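Local coordinates for protein alpha-glucosidase (Pseudoalteromonas sp. K8, PDB 5HQA) that hydrolyses alpha-glucosidic bonds as a glycoside hydrolase family 97 enzyme, with chloride-induced activation and a calcium ion at its acarbose-binding pocket, at residues A[295-300]-A[343-348]; A[535-538]-A[543-546]; A[98-103]-A[226-231]; A[23-26]-A[32-35]; A[365-370]-A[416-421]. All coordinates share one frame; numbering follows the deposited sequence. Where two conformers were deposited one is given.

Overall arrangement
The five contacts fall into two groups, set by the domain architecture of a family 97 glycoside hydrolase. Interactions 3 and 4 belong to the N-terminal beta domain; their centres lie about 14 Å apart, and I231 CD1 packs 3.6 Å from I25 CD1. Interactions 1, 2 and 5 belong to the catalytic barrel. Interactions 1 and 2 touch through F299, whose CZ lies 3.8 Å from F544 CZ, while interaction 5 is about 30 Å from interaction 1, centre to centre. Of these three, interaction 5 lies nearest interaction 3, about 7 Å between nearest atoms. All five lie away from the acarbose pocket and its calcium ion, bound by E154, E437, E455 and E461.

Interaction 1 (A[295-300]-A[343-348]); sequences YYMDFA and TKYSKQ
Y345 reaches from helix 339-349 to M297 and D298 on helix 290-303, joining two nearly parallel outer helices of the catalytic TIM barrel. The local axes run 13° apart and 10.7 Å from each other, a gap wide enough to be bridged by side chains. M297 can be followed outward from its backbone. Its CB stands 4.1 Å from Y345 CD2, and SD comes to 3.8 Å from that same carbon. The sulfur lies 89° off the ring normal, so this Met-aromatic contact is made at the ring edge, in the ring plane. A bend at chi3 then turns CE away from the ring and onto the backbone of S346, where M297 CE lies 3.4 Å from S346 CA. M297 and Y345 thus run antiparallel alongside one another, each reaching toward the other's helix. Beyond the ring, the tyrosine meets D298 nearly square-on, with carboxylate and ring planes 64° apart. A phenylalanine in place of Y345 would keep the edge for the sulfur but would probably leave the D298 carboxylate without its hydroxyl donor and freer to turn. On the inner side, M297 also packs on V308 of strand 307-310. At the outer end, Y345 OH donates to the syn lone pair of D298 OD1 over 2.6 Å.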
# COMPACT_ATOMS: atom_id res chain seq x y z
N TYR A 295 10.64 -9.70 27.64
CA TYR A 295 11.97 -9.78 27.03
C TYR A 295 12.05 -8.92 25.78
O TYR A 295 13.03 -8.19 25.58
CB TYR A 295 12.30 -11.24 26.73
CG TYR A 295 13.44 -11.45 25.76
CD1 TYR A 295 14.76 -11.45 26.18
CD2 TYR A 295 13.19 -11.70 24.41
CE1 TYR A 295 15.80 -11.66 25.29
CE2 TYR A 295 14.21 -11.91 23.51
CZ TYR A 295 15.52 -11.89 23.95
OH TYR A 295 16.54 -12.10 23.04
N TYR A 296 11.01 -8.96 24.94
CA TYR A 296 11.00 -8.11 23.75
C TYR A 296 10.91 -6.63 24.12
O TYR A 296 11.55 -5.78 23.49
CB TYR A 296 9.85 -8.50 22.82
CG TYR A 296 10.18 -9.62 21.86
CD1 TYR A 296 10.38 -10.93 22.31
CD2 TYR A 296 10.30 -9.38 20.49
CE1 TYR A 296 10.68 -11.95 21.42
CE2 TYR A 296 10.60 -10.39 19.60
CZ TYR A 296 10.79 -11.67 20.07
OH TYR A 296 11.10 -12.69 19.19
N MET A 297 10.12 -6.29 25.15
CA MET A 297 10.01 -4.90 25.55
C MET A 297 11.34 -4.37 26.07
O MET A 297 11.71 -3.22 25.79
CB MET A 297 8.93 -4.73 26.62
CG MET A 297 7.53 -4.76 26.04
SD MET A 297 6.29 -5.03 27.32
CE MET A 297 5.34 -3.57 27.20
N ASP A 298 12.08 -5.19 26.82
CA ASP A 298 13.41 -4.79 27.28
C ASP A 298 14.31 -4.49 26.09
O ASP A 298 15.03 -3.48 26.08
CB ASP A 298 14.03 -5.89 28.14
CG ASP A 298 13.35 -6.04 29.49
OD1 ASP A 298 12.72 -5.06 29.96
OD2 ASP A 298 13.46 -7.13 30.09
N PHE A 299 14.30 -5.36 25.08
CA PHE A 299 15.10 -5.14 23.89
C PHE A 299 14.67 -3.87 23.18
O PHE A 299 15.51 -3.05 22.79
CB PHE A 299 14.97 -6.36 22.96
CG PHE A 299 15.79 -6.26 21.69
CD1 PHE A 299 17.09 -6.74 21.66
CD2 PHE A 299 15.25 -5.71 20.53
CE1 PHE A 299 17.84 -6.66 20.50
CE2 PHE A 299 16.00 -5.62 19.37
CZ PHE A 299 17.30 -6.11 19.36
N ALA A 300 13.36 -3.68 23.00
CA ALA A 300 12.86 -2.48 22.34
C ALA A 300 13.29 -1.22 23.09
O ALA A 300 13.70 -0.23 22.48
CB ALA A 300 11.34 -2.53 22.21
N THR A 343 0.65 -4.18 30.71
CA THR A 343 0.27 -2.77 30.72
C THR A 343 1.16 -1.98 31.67
O THR A 343 1.66 -0.90 31.32
CB THR A 343 -1.20 -2.62 31.11
OG1 THR A 343 -2.02 -3.26 30.13
CG2 THR A 343 -1.59 -1.15 31.21
N LYS A 344 1.37 -2.50 32.88
CA LYS A 344 2.28 -1.84 33.82
C LYS A 344 3.69 -1.81 33.27
O LYS A 344 4.39 -0.80 33.38
CB LYS A 344 2.26 -2.55 35.18
CG LYS A 344 0.90 -2.60 35.84
CD LYS A 344 0.99 -3.27 37.21
CE LYS A 344 1.12 -2.25 38.32
NZ LYS A 344 -0.14 -1.45 38.44
N TYR A 345 4.13 -2.92 32.67
CA TYR A 345 5.49 -2.96 32.13
C TYR A 345 5.66 -1.99 30.97
O TYR A 345 6.75 -1.43 30.79
CB TYR A 345 5.83 -4.39 31.71
CG TYR A 345 7.31 -4.70 31.81
CD1 TYR A 345 7.96 -4.70 33.04
CD2 TYR A 345 8.06 -4.98 30.67
CE1 TYR A 345 9.30 -4.97 33.14
CE2 TYR A 345 9.41 -5.26 30.77
CZ TYR A 345 10.03 -5.26 32.00
OH TYR A 345 11.37 -5.54 32.09
N SER A 346 4.60 -1.77 30.18
CA SER A 346 4.66 -0.78 29.10
C SER A 346 4.94 0.61 29.64
O SER A 346 5.74 1.36 29.07
CB SER A 346 3.35 -0.79 28.30
OG SER A 346 2.32 -0.06 28.96
N LYS A 347 4.29 0.97 30.75
CA LYS A 347 4.53 2.28 31.35
C LYS A 347 5.93 2.36 31.95
O LYS A 347 6.59 3.39 31.83
CB LYS A 347 3.45 2.57 32.39
CG LYS A 347 2.06 2.71 31.75
CD LYS A 347 0.92 2.75 32.76
CE LYS A 347 -0.43 2.81 32.04
NZ LYS A 347 -1.59 2.54 32.94
N GLN A 348 6.40 1.27 32.57
CA GLN A 348 7.75 1.27 33.13
C GLN A 348 8.81 1.46 32.05
O GLN A 348 9.73 2.26 32.20
CB GLN A 348 8.03 -0.04 33.87
CG GLN A 348 7.28 -0.29 35.14
CD GLN A 348 7.63 -1.65 35.71
OE1 GLN A 348 8.81 -2.02 35.76
NE2 GLN A 348 6.61 -2.41 36.12

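Interaction 2 (A[535-538]-A[543-546]); sequences KNYL and AFQF
Aromatic packing carries the contact between Y537 and F544, whose rings face each other in a near-parallel pair. The planes differ by 17° and the centroids are 4.5 Å apart, but the rings are slid sideways past one another and barely overlap. F544 CE1 sits over the Y537 face but toward its rim, 3.4 Å from Y537 CG, and F544 CD1 meets Y537 CD1 at 3.4 Å. The slide brings a CH-pi contact into play: Y537 CB lies over the centre of the F544 ring, 3.6 Å from its centroid and 7° off the normal. With CG anti to the backbone N (chi1 -169°), F544 holds its ring face under that methylene.

No hydrogen bond crosses between 535-538 and 543-546. The buried polar end of the tyrosine is satisfied by other parts of the chain, since Y537 OH bonds to the carbonyl of G493 and to the backbone N of D532. Those bonds fix the hydroxyl end, while F544 lies over the CB and CG end. F495 meets Y537 edge-to-face and also touches F544, while F299 of helix 290-303 packs against Y537. The pair thus joins two consecutive short helices, 534-538 and 541-549, linked by a short turn after strand 527-529 of the catalytic barrel.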
# COMPACT_ATOMS: atom_id res chain seq x y z
N LYS A 535 17.89 -11.84 19.03
CA LYS A 535 19.25 -12.37 19.08
C LYS A 535 19.95 -12.23 17.73
O LYS A 535 21.18 -12.14 17.69
CB LYS A 535 19.24 -13.83 19.52
CG LYS A 535 18.56 -14.76 18.53
CD LYS A 535 18.61 -16.20 19.02
CE LYS A 535 17.94 -17.13 18.01
NZ LYS A 535 17.97 -18.55 18.45
N ASN A 536 19.19 -12.21 16.63
CA ASN A 536 19.82 -12.09 15.33
C ASN A 536 20.32 -10.67 15.07
O ASN A 536 21.28 -10.48 14.32
CB ASN A 536 18.85 -12.55 14.25
CG ASN A 536 18.62 -14.04 14.32
OD1 ASN A 536 19.50 -14.78 14.75
ND2 ASN A 536 17.43 -14.50 13.92
N TYR A 537 19.70 -9.68 15.70
CA TYR A 537 20.24 -8.32 15.63
C TYR A 537 21.46 -8.17 16.52
O TYR A 537 22.43 -7.51 16.14
CB TYR A 537 19.15 -7.32 16.02
CG TYR A 537 18.02 -7.28 15.02
CD1 TYR A 537 18.27 -7.07 13.67
CD2 TYR A 537 16.70 -7.47 15.43
CE1 TYR A 537 17.24 -7.03 12.75
CE2 TYR A 537 15.66 -7.44 14.51
CZ TYR A 537 15.94 -7.21 13.17
OH TYR A 537 14.92 -7.17 12.24
N LEU A 538 21.43 -8.78 17.70
CA LEU A 538 22.58 -8.72 18.60
C LEU A 538 23.82 -9.37 17.99
O LEU A 538 24.94 -9.03 18.39
CB LEU A 538 22.24 -9.39 19.94
CG LEU A 538 21.11 -8.75 20.75
CD1 LEU A 538 20.83 -9.56 22.02
CD2 LEU A 538 21.46 -7.32 21.09
N ALA A 543 25.64 -3.57 11.52
CA ALA A 543 24.55 -3.46 10.56
C ALA A 543 23.28 -2.98 11.23
O ALA A 543 22.52 -2.19 10.66
CB ALA A 543 24.31 -4.82 9.89
N PHE A 544 23.03 -3.45 12.46
CA PHE A 544 21.81 -3.08 13.18
C PHE A 544 21.75 -1.58 13.43
O PHE A 544 20.65 -1.02 13.57
CB PHE A 544 21.75 -3.85 14.50
CG PHE A 544 20.42 -3.76 15.20
CD1 PHE A 544 19.23 -3.91 14.50
CD2 PHE A 544 20.36 -3.57 16.58
CE1 PHE A 544 18.02 -3.86 15.16
CE2 PHE A 544 19.15 -3.50 17.24
CZ PHE A 544 17.98 -3.64 16.53
N GLN A 545 22.90 -0.90 13.47
CA GLN A 545 22.92 0.54 13.73
C GLN A 545 22.10 1.30 12.69
O GLN A 545 21.47 2.31 13.02
CB GLN A 545 24.36 1.06 13.77
CG GLN A 545 24.47 2.50 14.24
CD GLN A 545 24.03 2.68 15.69
OE1 GLN A 545 24.56 2.04 16.60
NE2 GLN A 545 23.04 3.53 15.90
N PHE A 546 22.09 0.84 11.43
CA PHE A 546 21.28 1.56 10.44
C PHE A 546 19.80 1.50 10.80
O PHE A 546 19.09 2.51 10.67
CB PHE A 546 21.48 1.01 9.03
CG PHE A 546 20.72 1.80 8.01
CD1 PHE A 546 21.18 3.04 7.59
CD2 PHE A 546 19.50 1.34 7.52
CE1 PHE A 546 20.46 3.81 6.67
CE2 PHE A 546 18.78 2.09 6.60
CZ PHE A 546 19.26 3.33 6.18

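Interaction 3 (A[98-103]-A[226-231]); sequences SVRFKA and TPWRTI. With FMT (formic acid), chain I.
Apolar contact joins W228 to the aliphatic parts of R100 and K102, with the outer corner of the indole reaching between the two basic side chains. W228 CH2 lies 3.7 Å from R100 CD and likewise 3.7 Å from K102 CE. The lysine chain, extended beyond CG, runs across the benzo ring, and its CG, CD and CE all pass close to CH2. R100 O also stands 3.6 Å from W228 CZ3. R100 leaves its strand with CG anti to the backbone N (chi1 -176°), which brings CD onto the indole; a bend at chi3 then turns the guanidinium away, its plane 66° from the ring.

Strands 95-104 and 224-234 are not direct partners: strand 107-114 runs between them in the antiparallel sheet of the N-terminal, galactose-mutarotase-like domain. The tryptophan therefore spans one strand, packing over R111 on the way, and R100 and W228 keep their CA atoms 9.1 Å apart.

Charge interactions occupy the head of R100, which forms salt bridges from NE to E113 and from NH1 to E82. A formic acid, probably from the crystallisation liquor and also bonded by Q60, accepts from NH2 at O1 over 3.3 Å; its second bond, NH1 to O2, is weak at 3.5 Å. An alanine in place of R100 would probably leave E113 and E82 without this shared positive partner and uncover one side of the W228 ring tip.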
# COMPACT_ATOMS: atom_id res chain seq x y z
N SER A 98 -22.89 13.41 -14.58
CA SER A 98 -21.71 14.18 -14.90
C SER A 98 -20.47 13.35 -14.62
O SER A 98 -20.50 12.42 -13.81
CB SER A 98 -21.67 15.49 -14.11
OG SER A 98 -22.77 16.31 -14.46
N VAL A 99 -19.39 13.68 -15.31
CA VAL A 99 -18.08 13.12 -15.00
C VAL A 99 -17.14 14.29 -14.74
O VAL A 99 -17.08 15.23 -15.54
CB VAL A 99 -17.55 12.21 -16.13
CG1 VAL A 99 -16.24 11.58 -15.71
CG2 VAL A 99 -18.55 11.10 -16.41
N ARG A 100 -16.44 14.24 -13.61
CA ARG A 100 -15.49 15.28 -13.23
C ARG A 100 -14.10 14.74 -13.53
O ARG A 100 -13.74 13.66 -13.06
CB ARG A 100 -15.63 15.63 -11.75
CG ARG A 100 -14.74 16.78 -11.28
CD ARG A 100 -14.96 17.08 -9.79
NE ARG A 100 -16.37 17.36 -9.53
CZ ARG A 100 -16.94 18.56 -9.58
NH1 ARG A 100 -16.22 19.65 -9.87
NH2 ARG A 100 -18.24 18.68 -9.34
N PHE A 101 -13.33 15.48 -14.33
CA PHE A 101 -11.95 15.13 -14.67
C PHE A 101 -10.99 16.13 -14.03
O PHE A 101 -11.21 17.34 -14.12
CB PHE A 101 -11.72 15.15 -16.18
CG PHE A 101 -12.49 14.11 -16.93
CD1 PHE A 101 -11.88 12.93 -17.34
CD2 PHE A 101 -13.82 14.32 -17.23
CE1 PHE A 101 -12.60 11.97 -18.03
CE2 PHE A 101 -14.54 13.36 -17.93
CZ PHE A 101 -13.92 12.18 -18.33
N LYS A 102 -9.92 15.62 -13.41
CA LYS A 102 -8.85 16.45 -12.90
C LYS A 102 -7.56 16.05 -13.61
O LYS A 102 -7.18 14.88 -13.59
CB LYS A 102 -8.69 16.30 -11.38
CG LYS A 102 -9.87 16.85 -10.58
CD LYS A 102 -9.63 16.71 -9.09
CE LYS A 102 -10.68 17.45 -8.28
NZ LYS A 102 -10.30 17.48 -6.83
N ALA A 103 -6.91 17.02 -14.26
CA ALA A 103 -5.71 16.75 -15.04
C ALA A 103 -4.52 17.38 -14.33
O ALA A 103 -4.45 18.61 -14.20
CB ALA A 103 -5.86 17.31 -16.46
N THR A 226 -19.00 7.85 -7.87
CA THR A 226 -18.03 6.76 -7.81
C THR A 226 -16.76 7.23 -7.14
O THR A 226 -16.52 8.43 -6.98
CB THR A 226 -17.71 6.27 -9.22
OG1 THR A 226 -16.99 7.29 -9.92
CG2 THR A 226 -18.97 5.88 -9.99
N PRO A 227 -15.89 6.30 -6.74
CA PRO A 227 -14.51 6.68 -6.43
C PRO A 227 -13.85 7.26 -7.68
O PRO A 227 -14.36 7.16 -8.79
CB PRO A 227 -13.85 5.36 -6.00
CG PRO A 227 -15.01 4.44 -5.64
CD PRO A 227 -16.12 4.85 -6.56
N TRP A 228 -12.69 7.87 -7.48
CA TRP A 228 -11.90 8.34 -8.61
C TRP A 228 -11.24 7.17 -9.33
O TRP A 228 -10.76 6.24 -8.69
CB TRP A 228 -10.83 9.33 -8.13
CG TRP A 228 -11.41 10.57 -7.55
CD1 TRP A 228 -11.77 10.79 -6.25
CD2 TRP A 228 -11.72 11.78 -8.27
NE1 TRP A 228 -12.28 12.07 -6.11
CE2 TRP A 228 -12.26 12.69 -7.33
CE3 TRP A 228 -11.59 12.17 -9.61
CZ2 TRP A 228 -12.67 13.98 -7.70
CZ3 TRP A 228 -12.00 13.46 -9.97
CH2 TRP A 228 -12.54 14.34 -9.02
N ARG A 229 -11.23 7.22 -10.65
CA ARG A 229 -10.41 6.33 -11.47
C ARG A 229 -9.16 7.12 -11.85
O ARG A 229 -9.28 8.27 -12.29
CB ARG A 229 -11.16 5.89 -12.73
CG ARG A 229 -12.24 4.84 -12.51
CD ARG A 229 -13.49 5.39 -11.80
NE ARG A 229 -14.37 4.29 -11.40
CZ ARG A 229 -14.17 3.53 -10.32
NH1 ARG A 229 -13.12 3.77 -9.52
NH2 ARG A 229 -15.01 2.54 -10.04
N THR A 230 -7.98 6.53 -11.65
CA THR A 230 -6.74 7.28 -11.84
C THR A 230 -5.88 6.67 -12.93
O THR A 230 -5.77 5.44 -13.04
CB THR A 230 -5.91 7.40 -10.53
OG1 THR A 230 -5.47 6.10 -10.10
CG2 THR A 230 -6.74 8.02 -9.43
N ILE A 231 -5.28 7.53 -13.74
CA ILE A 231 -4.37 7.13 -14.81
C ILE A 231 -3.11 7.97 -14.64
O ILE A 231 -3.08 9.14 -15.04
CB ILE A 231 -4.97 7.32 -16.20
CG1 ILE A 231 -6.34 6.62 -16.29
CG2 ILE A 231 -4.00 6.79 -17.26
CD1 ILE A 231 -7.12 6.96 -17.56
C FMT I . -18.58 22.25 -10.83
O1 FMT I . -19.32 21.29 -11.04
O2 FMT I . -18.13 22.55 -9.72

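Interaction 4 (A[23-26]-A[32-35]); sequences YSIS and VINN
The carbonyl oxygen of I25 is gripped by two consecutive backbone N-H groups, V32 N at 2.9 Å and I33 N at 3.1 Å. Both donors lie in its carbonyl plane, and the bond from I33 is straight (180° at the hydrogen) while that from V32 is more bent, at 154°. Two residues thus face one, which defines a classic beta bulge. I25 N returns the exchange by donating to I33 O over 2.9 Å, making I25 and I33 an antiparallel hydrogen-bonded pair.

The side chains of that pair project from the same face of the sheet, next to each other, with their CB atoms 3.9 Å apart. The bulge brings V32 in as well: its CG2, set between the backbone N and the carbonyl carbon, lies 3.4 Å from I25 O, beside the oxygen that accepts two hydrogen bonds. I33 CG2, anti to its own backbone N, reaches obliquely to Y23 CE2 at 4.0 Å. On the neighbouring residue, S24 CB rests 3.2 Å from I33 O. Farther along, the CA-H of N35 approaches Y23 O in a CA-H...O contact.

These residues form the hairpin of strands 22-27 and 30-42 in the N-terminal beta domain. Strand 10-15 pairs with the far edge of strand 22-27, and strand 122-134 with strand 30-42, where N34 ND2 bonds to N135 just beyond that neighbour. From strand 22-27, Y23 OH reaches the carbonyl of E131. Beneath the I25 face lies strand 224-234 of the second sheet, whose I231 and I233 pack on I25 and close the sandwich.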
# COMPACT_ATOMS: atom_id res chain seq x y z
N TYR A 23 -13.95 8.95 -23.45
CA TYR A 23 -12.81 9.85 -23.30
C TYR A 23 -11.59 9.20 -23.95
O TYR A 23 -11.54 7.99 -24.15
CB TYR A 23 -12.53 10.17 -21.81
CG TYR A 23 -11.90 9.02 -21.08
CD1 TYR A 23 -12.67 7.95 -20.62
CD2 TYR A 23 -10.52 8.97 -20.89
CE1 TYR A 23 -12.08 6.87 -19.98
CE2 TYR A 23 -9.93 7.90 -20.25
CZ TYR A 23 -10.71 6.86 -19.80
OH TYR A 23 -10.11 5.80 -19.17
N SER A 24 -10.62 10.04 -24.30
CA SER A 24 -9.32 9.59 -24.77
C SER A 24 -8.26 10.53 -24.20
O SER A 24 -8.57 11.64 -23.76
CB SER A 24 -9.24 9.55 -26.30
OG SER A 24 -9.37 10.86 -26.84
N ILE A 25 -7.01 10.07 -24.19
CA ILE A 25 -5.93 10.84 -23.56
C ILE A 25 -4.71 10.79 -24.46
O ILE A 25 -4.32 9.71 -24.92
CB ILE A 25 -5.58 10.29 -22.16
CG1 ILE A 25 -6.82 10.26 -21.26
CG2 ILE A 25 -4.44 11.13 -21.54
CD1 ILE A 25 -6.53 9.69 -19.89
N SER A 26 -4.09 11.94 -24.68
CA SER A 26 -2.79 12.01 -25.33
C SER A 26 -1.73 12.50 -24.35
O SER A 26 -2.03 13.23 -23.40
CB SER A 26 -2.82 12.93 -26.55
OG SER A 26 -3.03 14.27 -26.15
N VAL A 32 -2.31 7.96 -26.03
CA VAL A 32 -1.95 6.80 -25.23
C VAL A 32 -3.17 6.02 -24.77
O VAL A 32 -3.07 4.80 -24.59
CB VAL A 32 -1.06 7.20 -24.03
CG1 VAL A 32 0.28 7.69 -24.53
CG2 VAL A 32 -1.71 8.28 -23.18
N ILE A 33 -4.32 6.67 -24.60
CA ILE A 33 -5.58 6.02 -24.28
C ILE A 33 -6.56 6.36 -25.41
O ILE A 33 -6.88 7.53 -25.63
CB ILE A 33 -6.13 6.48 -22.92
CG1 ILE A 33 -5.16 6.12 -21.78
CG2 ILE A 33 -7.53 5.88 -22.66
CD1 ILE A 33 -4.98 4.64 -21.55
N ASN A 34 -6.99 5.33 -26.15
CA ASN A 34 -7.95 5.51 -27.22
C ASN A 34 -9.34 5.73 -26.63
O ASN A 34 -9.54 5.65 -25.42
CB ASN A 34 -7.95 4.28 -28.13
CG ASN A 34 -6.69 4.18 -28.98
OD1 ASN A 34 -6.08 5.18 -29.32
ND2 ASN A 34 -6.32 2.96 -29.33
N ASN A 35 -10.31 6.01 -27.51
CA ASN A 35 -11.71 6.15 -27.10
C ASN A 35 -12.09 5.07 -26.10
O ASN A 35 -12.00 3.87 -26.40
CB ASN A 35 -12.64 6.06 -28.32
CG ASN A 35 -12.47 7.20 -29.28
OD1 ASN A 35 -12.21 8.33 -28.88
ND2 ASN A 35 -12.60 6.90 -30.57

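Interaction 5 (A[365-370]-A[416-421]); sequences NYRKQM and VNEYLH
A side-on salt bridge ties R367 to E418 across two neighbouring helices. NE donates to OE2 over 2.9 Å and NH2 to OE1 over 3.0 Å, so two nitrogens each take a separate oxygen. Both oxygens lie near the guanidinium plane, but the match is not coplanar: the carboxylate is turned by 45°. OE2 is met on its syn side, somewhat out of plane, whereas OE1 is approached from above the carboxylate. Bends at chi2 (80°) and chi3 fold the arginine so that NE and NH2 face the glutamate.

That same fold lays one face of the guanidinium flat on H421. The two planes are 13° apart with centres 3.7 Å from each other, and R367 CZ stands 3.4 Å from H421 CD2. This flat stack, together with the bidentate grip at the edge, fixes the head in two directions. H421 carries a second neighbour, since M370 SD approaches CD2 obliquely at 3.8 Å. M370 runs antiparallel alongside H421, and the methionine also packs on N422 and L425 of the same helix.

Helices 363-379 and 413-428 both pack on the outside of the catalytic TIM barrel, their segment axes 11.9 Å apart. Inward, Y366 OH bonds to H357 of barrel strand 352-358 and to N422 of helix 413-428. Near the start of helix 413-428, N417 ND2 bonds to D191 of the N-terminal domain, linking the helix to it.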
# COMPACT_ATOMS: atom_id res chain seq x y z
N ASN A 365 -17.93 -12.30 13.70
CA ASN A 365 -17.42 -12.60 15.03
C ASN A 365 -16.53 -11.47 15.54
O ASN A 365 -16.52 -11.17 16.74
CB ASN A 365 -16.64 -13.92 15.00
CG ASN A 365 -16.04 -14.26 16.35
OD1 ASN A 365 -16.75 -14.39 17.34
ND2 ASN A 365 -14.71 -14.41 16.39
N TYR A 366 -15.77 -10.84 14.65
CA TYR A 366 -14.96 -9.69 15.05
C TYR A 366 -15.85 -8.48 15.34
O TYR A 366 -15.70 -7.82 16.37
CB TYR A 366 -13.96 -9.35 13.95
CG TYR A 366 -12.97 -8.24 14.26
CD1 TYR A 366 -12.53 -7.99 15.56
CD2 TYR A 366 -12.46 -7.45 13.24
CE1 TYR A 366 -11.61 -6.97 15.83
CE2 TYR A 366 -11.54 -6.44 13.49
CZ TYR A 366 -11.12 -6.21 14.78
OH TYR A 366 -10.22 -5.20 15.01
N ARG A 367 -16.79 -8.20 14.44
CA ARG A 367 -17.65 -7.02 14.59
C ARG A 367 -18.40 -7.04 15.92
O ARG A 367 -18.52 -6.01 16.59
CB ARG A 367 -18.62 -6.95 13.41
CG ARG A 367 -19.80 -6.02 13.62
CD ARG A 367 -19.41 -4.57 13.39
NE ARG A 367 -19.33 -4.26 11.97
CZ ARG A 367 -19.96 -3.25 11.38
NH1 ARG A 367 -20.72 -2.43 12.08
NH2 ARG A 367 -19.80 -3.05 10.08
N LYS A 368 -18.90 -8.21 16.33
CA LYS A 368 -19.68 -8.25 17.55
C LYS A 368 -18.83 -7.99 18.78
O LYS A 368 -19.36 -7.52 19.79
CB LYS A 368 -20.43 -9.58 17.68
CG LYS A 368 -19.62 -10.76 18.14
CD LYS A 368 -20.41 -12.07 17.94
CE LYS A 368 -19.56 -13.31 18.26
NZ LYS A 368 -19.87 -14.48 17.36
N GLN A 369 -17.52 -8.25 18.72
CA GLN A 369 -16.63 -8.04 19.86
C GLN A 369 -15.81 -6.77 19.74
O GLN A 369 -15.06 -6.44 20.67
CB GLN A 369 -15.67 -9.22 20.00
CG GLN A 369 -16.32 -10.58 20.12
CD GLN A 369 -15.28 -11.67 20.26
OE1 GLN A 369 -14.47 -11.65 21.20
NE2 GLN A 369 -15.28 -12.61 19.32
N MET A 370 -15.94 -6.04 18.64
CA MET A 370 -14.98 -4.99 18.30
C MET A 370 -14.98 -3.87 19.33
O MET A 370 -13.92 -3.37 19.71
CB MET A 370 -15.30 -4.46 16.91
CG MET A 370 -14.18 -3.72 16.25
SD MET A 370 -14.70 -3.15 14.63
CE MET A 370 -14.73 -4.70 13.71
N VAL A 416 -15.31 -3.21 1.89
CA VAL A 416 -14.85 -1.82 1.86
C VAL A 416 -15.44 -1.05 3.03
O VAL A 416 -14.73 -0.36 3.77
CB VAL A 416 -15.19 -1.17 0.50
CG1 VAL A 416 -15.12 0.37 0.60
CG2 VAL A 416 -14.26 -1.69 -0.59
N ASN A 417 -16.74 -1.22 3.26
CA ASN A 417 -17.39 -0.55 4.38
C ASN A 417 -16.98 -1.15 5.72
O ASN A 417 -16.87 -0.43 6.72
CB ASN A 417 -18.91 -0.61 4.21
CG ASN A 417 -19.40 0.31 3.10
OD1 ASN A 417 -18.72 1.26 2.73
ND2 ASN A 417 -20.59 0.02 2.56
N GLU A 418 -16.75 -2.47 5.75
CA GLU A 418 -16.34 -3.14 6.98
C GLU A 418 -14.97 -2.65 7.45
O GLU A 418 -14.77 -2.41 8.65
CB GLU A 418 -16.34 -4.65 6.74
CG GLU A 418 -16.36 -5.49 8.00
CD GLU A 418 -17.66 -5.36 8.79
OE1 GLU A 418 -18.75 -5.16 8.19
OE2 GLU A 418 -17.59 -5.47 10.03
N TYR A 419 -14.02 -2.49 6.53
CA TYR A 419 -12.70 -1.99 6.92
C TYR A 419 -12.80 -0.59 7.49
O TYR A 419 -12.19 -0.28 8.52
CB TYR A 419 -11.75 -1.97 5.72
CG TYR A 419 -11.28 -3.31 5.20
CD1 TYR A 419 -10.48 -4.15 5.97
CD2 TYR A 419 -11.61 -3.71 3.90
CE1 TYR A 419 -10.04 -5.38 5.47
CE2 TYR A 419 -11.18 -4.93 3.39
CZ TYR A 419 -10.40 -5.75 4.18
OH TYR A 419 -9.96 -6.95 3.67
N LEU A 420 -13.55 0.29 6.82
CA LEU A 420 -13.62 1.67 7.28
C LEU A 420 -14.33 1.78 8.62
O LEU A 420 -13.96 2.61 9.45
CB LEU A 420 -14.30 2.55 6.22
CG LEU A 420 -14.24 4.05 6.55
CD1 LEU A 420 -12.79 4.50 6.70
CD2 LEU A 420 -14.96 4.88 5.50
N HIS A 421 -15.32 0.92 8.87
CA HIS A 421 -15.95 0.92 10.19
C HIS A 421 -14.92 0.63 11.27
O HIS A 421 -14.90 1.30 12.31
CB HIS A 421 -17.07 -0.10 10.25
CG HIS A 421 -17.52 -0.39 11.65
ND1 HIS A 421 -18.26 0.50 12.40
CD2 HIS A 421 -17.29 -1.46 12.46
CE1 HIS A 421 -18.48 -0.00 13.60
NE2 HIS A 421 -17.91 -1.19 13.66